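Peptidoglycan glycosyltransferase (PDB 5UY7) belongs to the penicillin-binding proteins of the bacterial cell envelope, combining a dimerisation domain with a penicillin-binding domain of the beta-lactamase clan. Local coordinates at residues D229-G233 / A401-M407; L238-Y244 / R258-L262; L301-I306 / R374-A378. One frame throughout, in Å; residues are numbered along the deposited sequence.

In the fold
All three contacts lie in the penicillin-binding domain of the beta-lactamase clan. Contacts 1 and 2 each join the 222-241 hairpin of the five-stranded antiparallel sheet to another part of the chain: contact 1 at its loop, contact 2 near the end of edge strand 235-241. Their centres are 24 Å apart, and helix 390-401 borders both, ending at A401 in contact 1 and touching I261 of contact 2 through F391. Contact 3 joins a two-stranded hairpin to helix 374-381, its centre 33 Å from contact 1's and 35 Å from contact 2's. Along the chain, contact 1 spans the other two, which follow one another, so it ties an early sheet loop to the chain leaving helix 390-401.

Contact 1 of 3, residues D229-G233 / A401-M407; sequences DVRTG and AHDGEMM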
loop_
_atom_site.group_PDB
_atom_site.type_symbol
_atom_site.label_atom_id
_atom_site.label_comp_id
_atom_site.label_asym_id
_atom_site.label_seq_id
_atom_site.Cartn_x
_atom_site.Cartn_y
_atom_site.Cartn_z
ATOM N N ASP A 229 7.833 -11.994 1.069
ATOM C CA ASP A 229 8.035 -12.516 2.418
ATOM C C ASP A 229 8.525 -11.400 3.341
ATOM O O ASP A 229 9.594 -10.823 3.117
ATOM C CB ASP A 229 9.040 -13.670 2.378
ATOM C CG ASP A 229 9.309 -14.262 3.751
ATOM O OD1 ASP A 229 8.367 -14.768 4.380
ATOM O OD2 ASP A 229 10.470 -14.235 4.203
ATOM N N VAL A 230 7.749 -11.112 4.391
ATOM C CA VAL A 230 8.060 -9.994 5.287
ATOM C C VAL A 230 9.396 -10.202 5.994
ATOM O O VAL A 230 10.168 -9.253 6.183
ATOM C CB VAL A 230 6.907 -9.800 6.294
ATOM C CG1 VAL A 230 7.283 -8.802 7.376
ATOM C CG2 VAL A 230 5.667 -9.335 5.556
ATOM N N ARG A 231 9.687 -11.438 6.407
ATOM C CA ARG A 231 10.856 -11.683 7.248
ATOM C C ARG A 231 12.163 -11.495 6.484
ATOM O O ARG A 231 13.174 -11.094 7.077
ATOM C CB ARG A 231 10.796 -13.095 7.839
ATOM C CG ARG A 231 11.997 -13.453 8.715
ATOM C CD ARG A 231 11.857 -14.825 9.364
ATOM N NE ARG A 231 11.892 -15.908 8.382
ATOM C CZ ARG A 231 13.008 -16.462 7.918
ATOM N NH1 ARG A 231 14.192 -16.036 8.339
ATOM N NH2 ARG A 231 12.940 -17.444 7.028
ATOM N N THR A 232 12.169 -11.778 5.181
ATOM C CA THR A 232 13.397 -11.807 4.398
ATOM C C THR A 232 13.441 -10.797 3.269
ATOM O O THR A 232 14.531 -10.547 2.743
ATOM C CB THR A 232 13.612 -13.195 3.771
ATOM O OG1 THR A 232 12.544 -13.470 2.845
ATOM C CG2 THR A 232 13.669 -14.277 4.852
ATOM N N GLY A 233 12.301 -10.251 2.850
ATOM C CA GLY A 233 12.240 -9.464 1.639
ATOM C C GLY A 233 12.188 -10.266 0.352
ATOM O O GLY A 233 12.109 -9.669 -0.726
ATOM N N ALA A 401 4.862 -3.608 7.714
ATOM C CA ALA A 401 4.713 -4.999 8.131
ATOM C C ALA A 401 5.816 -5.440 9.082
ATOM O O ALA A 401 5.546 -6.163 10.047
ATOM C CB ALA A 401 4.707 -5.915 6.901
ATOM N N HIS A 402 7.057 -5.050 8.803
ATOM C CA HIS A 402 8.251 -5.534 9.507
ATOM C C HIS A 402 8.695 -4.548 10.582
ATOM O O HIS A 402 9.844 -4.110 10.618
ATOM C CB HIS A 402 9.369 -5.793 8.496
ATOM C CG HIS A 402 10.550 -6.544 9.045
ATOM N ND1 HIS A 402 10.892 -7.804 8.605
ATOM C CD2 HIS A 402 11.480 -6.207 9.971
ATOM C CE1 HIS A 402 11.972 -8.216 9.248
ATOM N NE2 HIS A 402 12.348 -7.266 10.082
ATOM N N ASP A 403 7.761 -4.161 11.455
ATOM C CA ASP A 403 8.066 -3.382 12.655
ATOM C C ASP A 403 8.836 -2.098 12.347
ATOM O O ASP A 403 9.704 -1.673 13.114
ATOM C CB ASP A 403 8.825 -4.231 13.669
ATOM C CG ASP A 403 7.939 -5.268 14.323
ATOM O OD1 ASP A 403 6.727 -5.284 14.014
ATOM O OD2 ASP A 403 8.447 -6.062 15.138
ATOM N N GLY A 404 8.502 -1.463 11.229
ATOM C CA GLY A 404 9.090 -0.184 10.890
ATOM C C GLY A 404 10.316 -0.256 10.007
ATOM O O GLY A 404 10.770 0.789 9.526
ATOM N N GLU A 405 10.845 -1.451 9.746
ATOM C CA GLU A 405 12.089 -1.615 8.999
ATOM C C GLU A 405 11.759 -2.120 7.601
ATOM O O GLU A 405 11.260 -3.239 7.441
ATOM C CB GLU A 405 13.031 -2.574 9.717
ATOM C CG GLU A 405 14.393 -2.671 9.028
ATOM C CD GLU A 405 15.343 -3.612 9.740
ATOM O OE1 GLU A 405 14.858 -4.503 10.465
ATOM O OE2 GLU A 405 16.574 -3.453 9.578
ATOM N N MET A 406 12.026 -1.298 6.595
ATOM C CA MET A 406 11.784 -1.703 5.215
ATOM C C MET A 406 12.862 -2.673 4.756
ATOM O O MET A 406 14.059 -2.401 4.881
ATOM C CB MET A 406 11.745 -0.493 4.291
ATOM C CG MET A 406 11.263 -0.889 2.901
ATOM S SD MET A 406 11.130 0.504 1.794
ATOM C CE MET A 406 12.834 0.910 1.532
ATOM N N MET A 407 12.437 -3.785 4.190
ATOM C CA MET A 407 13.325 -4.863 3.801
ATOM C C MET A 407 13.816 -4.668 2.371
ATOM O O MET A 407 13.080 -4.163 1.521
ATOM C CB MET A 407 12.596 -6.200 3.907
ATOM C CG MET A 407 12.123 -6.501 5.316
ATOM S SD MET A 407 13.549 -6.698 6.409
ATOM C CE MET A 407 14.116 -8.320 5.936
#
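This buried contact joins the hairpin loop between strands 222-229 and 235-241 of the five-stranded sheet to the chain leaving helix 390-401, two elements of the beta-lactamase-type fold. H402, the first residue to leave the helix, opens a type I' turn that runs to E405, and its t rotamer sends the imidazole back to the loop, where ND1 donates to V230 O at 2.9 Å. Beside this bond V230 CG2 packs on A401 CB at 3.8 Å, and both side chains also touch V493 of strand 492-499. The loop is held by its own bonds: G233 N to D229 O at 2.8 Å, and T232 OG1 to D229 OD2 at 2.6 Å. G233 adopts a positive phi at which a CB would be jammed against the carbonyl before it; its bare CA lies 4.0 Å from M407 CB. The all-m side chain of M407 folds against the loop, bringing CE to 3.1 Å from R231 O.

Contact 2 of 3, residues L238-Y244 / R258-L262; sequences LVNYPTY and RNRIL
Edge strand 235-241 of the five-stranded antiparallel sheet in this beta-lactamase-type domain is bound, near its C-terminal end, by the start of the short helix 260-263. Residues 238-241 are extended, a cis peptide precedes P242, and the chain then turns through T243 (phi/psi -78/-23). N259 (-91/96) is the N-cap residue, and R260 and I261 are helical, with L262 N bonded to N259 O at 2.8 Å. In register, N240 CA lies 6.9 Å from R260 CA, and Y244 CA 7.5 Å from R258 CA. N240, pointing toward the helix with chi1 m and chi2 near -79°, grips its start with both ends of the amide: ND2 donates to N259 OD1 at 2.9 Å, and OD1 accepts from I261 N at 3.2 Å. N259 is t, with chi2 near -43°. V239 and Y241 point away, toward helix 201-217 on the other face of the sheet. L238 (t, p) sets CD1 3.7 Å from CD1 of I261 (m, t), whose CD1 also lies 3.3 Å from V239 O. I261 continues inward against A224 and M226 of strand 222-229 and F391 of helix 390-401. R260 extends along the strand in its N-to-C direction, from beside N240 to P242, in an m, t, m conformation with chi4 near -80°, one face of its guanidinium covered by N240 CB. That group reaches the carbonyl just past the cis peptide: NH1 forms a weak hydrogen bond to P242 O at 3.2 Å, while NH2 donates nearly straight to P242 O at 2.6 Å.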
loop_
_atom_site.group_PDB
_atom_site.type_symbol
_atom_site.label_atom_id
_atom_site.label_comp_id
_atom_site.label_asym_id
_atom_site.label_seq_id
_atom_site.Cartn_x
_atom_site.Cartn_y
_atom_site.Cartn_z
ATOM N N LEU A 238 5.649 -13.039 -8.550
ATOM C CA LEU A 238 5.745 -11.807 -9.326
ATOM C C LEU A 238 5.110 -12.119 -10.672
ATOM O O LEU A 238 5.693 -12.873 -11.455
ATOM C CB LEU A 238 7.209 -11.385 -9.468
ATOM C CG LEU A 238 7.609 -10.067 -10.131
ATOM C CD1 LEU A 238 7.411 -8.923 -9.175
ATOM C CD2 LEU A 238 9.067 -10.134 -10.565
ATOM N N VAL A 239 3.902 -11.604 -10.920
ATOM C CA VAL A 239 3.111 -12.005 -12.080
ATOM C C VAL A 239 2.612 -10.775 -12.824
ATOM O O VAL A 239 2.031 -9.871 -12.217
ATOM C CB VAL A 239 1.911 -12.887 -11.676
ATOM C CG1 VAL A 239 1.104 -13.289 -12.923
ATOM C CG2 VAL A 239 2.389 -14.122 -10.955
ATOM N N ASN A 240 2.828 -10.754 -14.135
ATOM C CA ASN A 240 2.148 -9.845 -15.046
ATOM C C ASN A 240 1.189 -10.665 -15.892
ATOM O O ASN A 240 1.580 -11.710 -16.424
ATOM C CB ASN A 240 3.138 -9.119 -15.954
ATOM C CG ASN A 240 4.060 -8.203 -15.187
ATOM O OD1 ASN A 240 3.676 -7.099 -14.821
ATOM N ND2 ASN A 240 5.285 -8.657 -14.941
ATOM N N TYR A 241 -0.055 -10.201 -16.015
ATOM C CA TYR A 241 -1.022 -10.848 -16.898
ATOM C C TYR A 241 -1.714 -9.812 -17.771
ATOM O O TYR A 241 -2.396 -8.912 -17.238
ATOM C CB TYR A 241 -2.058 -11.659 -16.115
ATOM C CG TYR A 241 -2.794 -12.583 -17.047
ATOM C CD1 TYR A 241 -2.253 -13.815 -17.396
ATOM C CD2 TYR A 241 -3.985 -12.197 -17.643
ATOM C CE1 TYR A 241 -2.898 -14.656 -18.279
ATOM C CE2 TYR A 241 -4.634 -13.027 -18.532
ATOM C CZ TYR A 241 -4.089 -14.260 -18.845
ATOM O OH TYR A 241 -4.731 -15.089 -19.730
ATOM N N PRO A 242 -1.593 -9.894 -19.106
ATOM C CA PRO A 242 -0.777 -10.888 -19.814
ATOM C C PRO A 242 0.722 -10.595 -19.715
ATOM O O PRO A 242 1.117 -9.563 -19.178
ATOM C CB PRO A 242 -1.250 -10.773 -21.274
ATOM C CG PRO A 242 -2.470 -9.893 -21.247
ATOM C CD PRO A 242 -2.333 -9.029 -20.035
ATOM N N THR A 243 1.552 -11.500 -20.236
ATOM C CA THR A 243 2.994 -11.304 -20.160
ATOM C C THR A 243 3.515 -10.300 -21.183
ATOM O O THR A 243 4.595 -9.738 -20.980
ATOM C CB THR A 243 3.717 -12.634 -20.361
ATOM O OG1 THR A 243 3.312 -13.181 -21.616
ATOM C CG2 THR A 243 3.367 -13.612 -19.253
ATOM N N TYR A 244 2.788 -10.072 -22.273
ATOM C CA TYR A 244 3.245 -9.155 -23.318
ATOM C C TYR A 244 2.687 -7.751 -23.098
ATOM O O TYR A 244 1.605 -7.583 -22.537
ATOM C CB TYR A 244 2.850 -9.672 -24.707
ATOM C CG TYR A 244 1.377 -9.983 -24.847
ATOM C CD1 TYR A 244 0.887 -11.251 -24.562
ATOM C CD2 TYR A 244 0.475 -9.009 -25.261
ATOM C CE1 TYR A 244 -0.459 -11.540 -24.681
ATOM C CE2 TYR A 244 -0.874 -9.290 -25.383
ATOM C CZ TYR A 244 -1.335 -10.556 -25.090
ATOM O OH TYR A 244 -2.673 -10.844 -25.206
ATOM N N ARG A 258 8.590 -5.892 -21.427
ATOM C CA ARG A 258 8.803 -5.103 -20.218
ATOM C C ARG A 258 8.075 -5.724 -19.031
ATOM O O ARG A 258 6.980 -6.262 -19.180
ATOM C CB ARG A 258 8.333 -3.660 -20.423
ATOM N N ASN A 259 8.688 -5.646 -17.853
ATOM C CA ASN A 259 8.069 -6.133 -16.623
ATOM C C ASN A 259 7.298 -4.967 -16.011
ATOM O O ASN A 259 7.863 -4.139 -15.291
ATOM C CB ASN A 259 9.125 -6.692 -15.675
ATOM C CG ASN A 259 8.522 -7.472 -14.521
ATOM O OD1 ASN A 259 7.537 -7.051 -13.922
ATOM N ND2 ASN A 259 9.112 -8.622 -14.214
ATOM N N ARG A 260 5.993 -4.905 -16.303
ATOM C CA ARG A 260 5.197 -3.729 -15.952
ATOM C C ARG A 260 5.154 -3.477 -14.448
ATOM O O ARG A 260 5.017 -2.325 -14.021
ATOM C CB ARG A 260 3.781 -3.873 -16.505
ATOM C CG ARG A 260 3.740 -3.987 -18.021
ATOM C CD ARG A 260 2.322 -3.952 -18.562
ATOM N NE ARG A 260 1.504 -5.065 -18.084
ATOM C CZ ARG A 260 1.531 -6.296 -18.590
ATOM N NH1 ARG A 260 2.355 -6.594 -19.586
ATOM N NH2 ARG A 260 0.740 -7.235 -18.093
ATOM N N ILE A 261 5.257 -4.529 -13.629
ATOM C CA ILE A 261 5.315 -4.342 -12.181
ATOM C C ILE A 261 6.446 -3.400 -11.805
ATOM O O ILE A 261 6.329 -2.613 -10.857
ATOM C CB ILE A 261 5.478 -5.699 -11.464
ATOM C CG1 ILE A 261 4.235 -6.557 -11.643
ATOM C CG2 ILE A 261 5.773 -5.484 -9.977
ATOM C CD1 ILE A 261 4.310 -7.890 -10.919
ATOM N N LEU A 262 7.550 -3.450 -12.549
ATOM C CA LEU A 262 8.712 -2.621 -12.273
ATOM C C LEU A 262 8.783 -1.366 -13.134
ATOM O O LEU A 262 9.394 -0.375 -12.717
ATOM C CB LEU A 262 9.990 -3.436 -12.488
ATOM C CG LEU A 262 10.202 -4.522 -11.436
ATOM C CD1 LEU A 262 10.708 -5.791 -12.086
ATOM C CD2 LEU A 262 11.179 -4.021 -10.384
#

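Contact 3 of 3, residues L301-I306 / R374-A378; sequences LDGAPI and RIEQA. With SO4 (sulfate ion), chain E.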
loop_
_atom_site.group_PDB
_atom_site.type_symbol
_atom_site.label_atom_id
_atom_site.label_comp_id
_atom_site.label_asym_id
_atom_site.label_seq_id
_atom_site.Cartn_x
_atom_site.Cartn_y
_atom_site.Cartn_z
ATOM N N LEU A 301 -8.208 24.507 0.818
ATOM C CA LEU A 301 -6.828 24.777 1.206
ATOM C C LEU A 301 -6.207 25.645 0.126
ATOM O O LEU A 301 -6.073 25.206 -1.021
ATOM C CB LEU A 301 -6.037 23.482 1.384
ATOM C CG LEU A 301 -4.574 23.688 1.776
ATOM C CD1 LEU A 301 -4.492 24.445 3.088
ATOM C CD2 LEU A 301 -3.870 22.357 1.894
ATOM N N ASP A 302 -5.842 26.873 0.491
ATOM C CA ASP A 302 -5.274 27.834 -0.453
ATOM C C ASP A 302 -6.132 27.945 -1.710
ATOM O O ASP A 302 -5.631 27.946 -2.836
ATOM C CB ASP A 302 -3.831 27.469 -0.798
ATOM C CG ASP A 302 -2.913 27.564 0.400
ATOM O OD1 ASP A 302 -3.247 28.319 1.339
ATOM O OD2 ASP A 302 -1.863 26.888 0.409
ATOM N N GLY A 303 -7.446 28.026 -1.513
ATOM C CA GLY A 303 -8.381 28.157 -2.607
ATOM C C GLY A 303 -8.735 26.875 -3.329
ATOM O O GLY A 303 -9.626 26.898 -4.187
ATOM N N ALA A 304 -8.076 25.760 -3.015
ATOM C CA ALA A 304 -8.385 24.547 -3.760
ATOM C C ALA A 304 -9.263 23.616 -2.937
ATOM O O ALA A 304 -9.104 23.529 -1.713
ATOM C CB ALA A 304 -7.106 23.812 -4.160
ATOM N N PRO A 305 -10.199 22.921 -3.579
ATOM C CA PRO A 305 -11.108 22.051 -2.833
ATOM C C PRO A 305 -10.497 20.683 -2.583
ATOM O O PRO A 305 -9.913 20.058 -3.473
ATOM C CB PRO A 305 -12.328 21.951 -3.755
ATOM C CG PRO A 305 -11.744 22.062 -5.127
ATOM C CD PRO A 305 -10.556 23.000 -5.007
ATOM N N ILE A 306 -10.642 20.220 -1.346
ATOM C CA ILE A 306 -10.283 18.868 -0.956
ATOM C C ILE A 306 -11.555 18.202 -0.452
ATOM O O ILE A 306 -12.291 18.793 0.346
ATOM C CB ILE A 306 -9.172 18.877 0.106
ATOM C CG1 ILE A 306 -7.950 19.602 -0.472
ATOM C CG2 ILE A 306 -8.816 17.460 0.519
ATOM C CD1 ILE A 306 -6.851 19.876 0.519
ATOM N N ARG A 374 1.974 24.365 -0.816
ATOM C CA ARG A 374 1.233 23.765 0.290
ATOM C C ARG A 374 0.136 22.834 -0.221
ATOM O O ARG A 374 -0.079 21.743 0.333
ATOM C CB ARG A 374 0.655 24.861 1.189
ATOM C CG ARG A 374 0.251 24.344 2.552
ATOM C CD ARG A 374 0.085 25.463 3.567
ATOM N NE ARG A 374 -1.002 26.371 3.216
ATOM C CZ ARG A 374 -1.727 27.038 4.107
ATOM N NH1 ARG A 374 -1.485 26.888 5.403
ATOM N NH2 ARG A 374 -2.699 27.848 3.706
ATOM N N ILE A 375 -0.540 23.223 -1.303
ATOM C CA ILE A 375 -1.560 22.352 -1.876
ATOM C C ILE A 375 -0.939 21.074 -2.435
ATOM O O ILE A 375 -1.580 20.016 -2.437
ATOM C CB ILE A 375 -2.363 23.115 -2.949
ATOM C CG1 ILE A 375 -3.567 22.290 -3.402
ATOM C CG2 ILE A 375 -1.482 23.471 -4.130
ATOM C CD1 ILE A 375 -4.491 21.917 -2.274
ATOM N N GLU A 376 0.313 21.134 -2.899
ATOM C CA GLU A 376 0.964 19.930 -3.412
ATOM C C GLU A 376 1.349 18.981 -2.282
ATOM O O GLU A 376 1.232 17.755 -2.423
ATOM C CB GLU A 376 2.184 20.321 -4.247
ATOM C CG GLU A 376 1.808 21.034 -5.529
ATOM C CD GLU A 376 2.971 21.767 -6.164
ATOM O OE1 GLU A 376 3.993 21.990 -5.480
ATOM O OE2 GLU A 376 2.861 22.120 -7.356
ATOM N N GLN A 377 1.813 19.524 -1.153
ATOM C CA GLN A 377 2.001 18.689 0.030
ATOM C C GLN A 377 0.694 18.006 0.417
ATOM O O GLN A 377 0.683 16.819 0.777
ATOM C CB GLN A 377 2.541 19.528 1.190
ATOM C CG GLN A 377 2.738 18.725 2.474
ATOM C CD GLN A 377 3.376 19.538 3.579
ATOM O OE1 GLN A 377 3.943 20.598 3.330
ATOM N NE2 GLN A 377 3.277 19.049 4.812
ATOM N N ALA A 378 -0.424 18.733 0.314
ATOM C CA ALA A 378 -1.723 18.150 0.644
ATOM C C ALA A 378 -2.074 16.995 -0.289
ATOM O O ALA A 378 -2.413 15.897 0.170
ATOM C CB ALA A 378 -2.811 19.220 0.596
HETATM S S SO4 E . 2.482 27.863 -1.186
HETATM O O1 SO4 E . 3.634 27.545 -0.345
HETATM O O2 SO4 E . 1.685 26.660 -1.405
HETATM O O3 SO4 E . 1.654 28.865 -0.518
HETATM O O4 SO4 E . 2.943 28.384 -2.470
HETATM O O HOH W 1 -0.659 25.941 -2.000
#
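A sulfate ion, probably from the crystallisation liquor, sits at the first turn of helix 374-381, where R374 N donates to its O2 over a very short 2.4 Å. Water 1 links the ion to both segments: it donates to the sulfate O2 at 2.5 Å and to D302 OD2 at 2.9 Å, and accepts from I375 N at 2.8 Å. The same aspartate receives R374 side-on in a two-pronged salt bridge, with NE to D302 OD2 at 3.0 Å and NH2 to D302 OD1 at a very short 2.5 Å. D302 and G303 are the two central residues of a type I' turn in the tight hairpin of strands 298-301 and 304-307, closed by the pair L301 N to A304 O and A304 N to L301 O, both 2.9 Å. Strand 304-306 and helix 374-378 run nearly parallel, at 17° with axes 10.6 Å apart. Apolar side chains fill the gap: L301 CD2 meets A378 CB at 3.6 Å, and I375 CD1 reaches A304 CB at 3.7 Å and I306 CD1 at 4.2 Å. T330 of helix 326-333 touches L301, I306 and A378. L301 CD1 covers one face of the R374 guanidinium, 3.9 Å from R374 NH2.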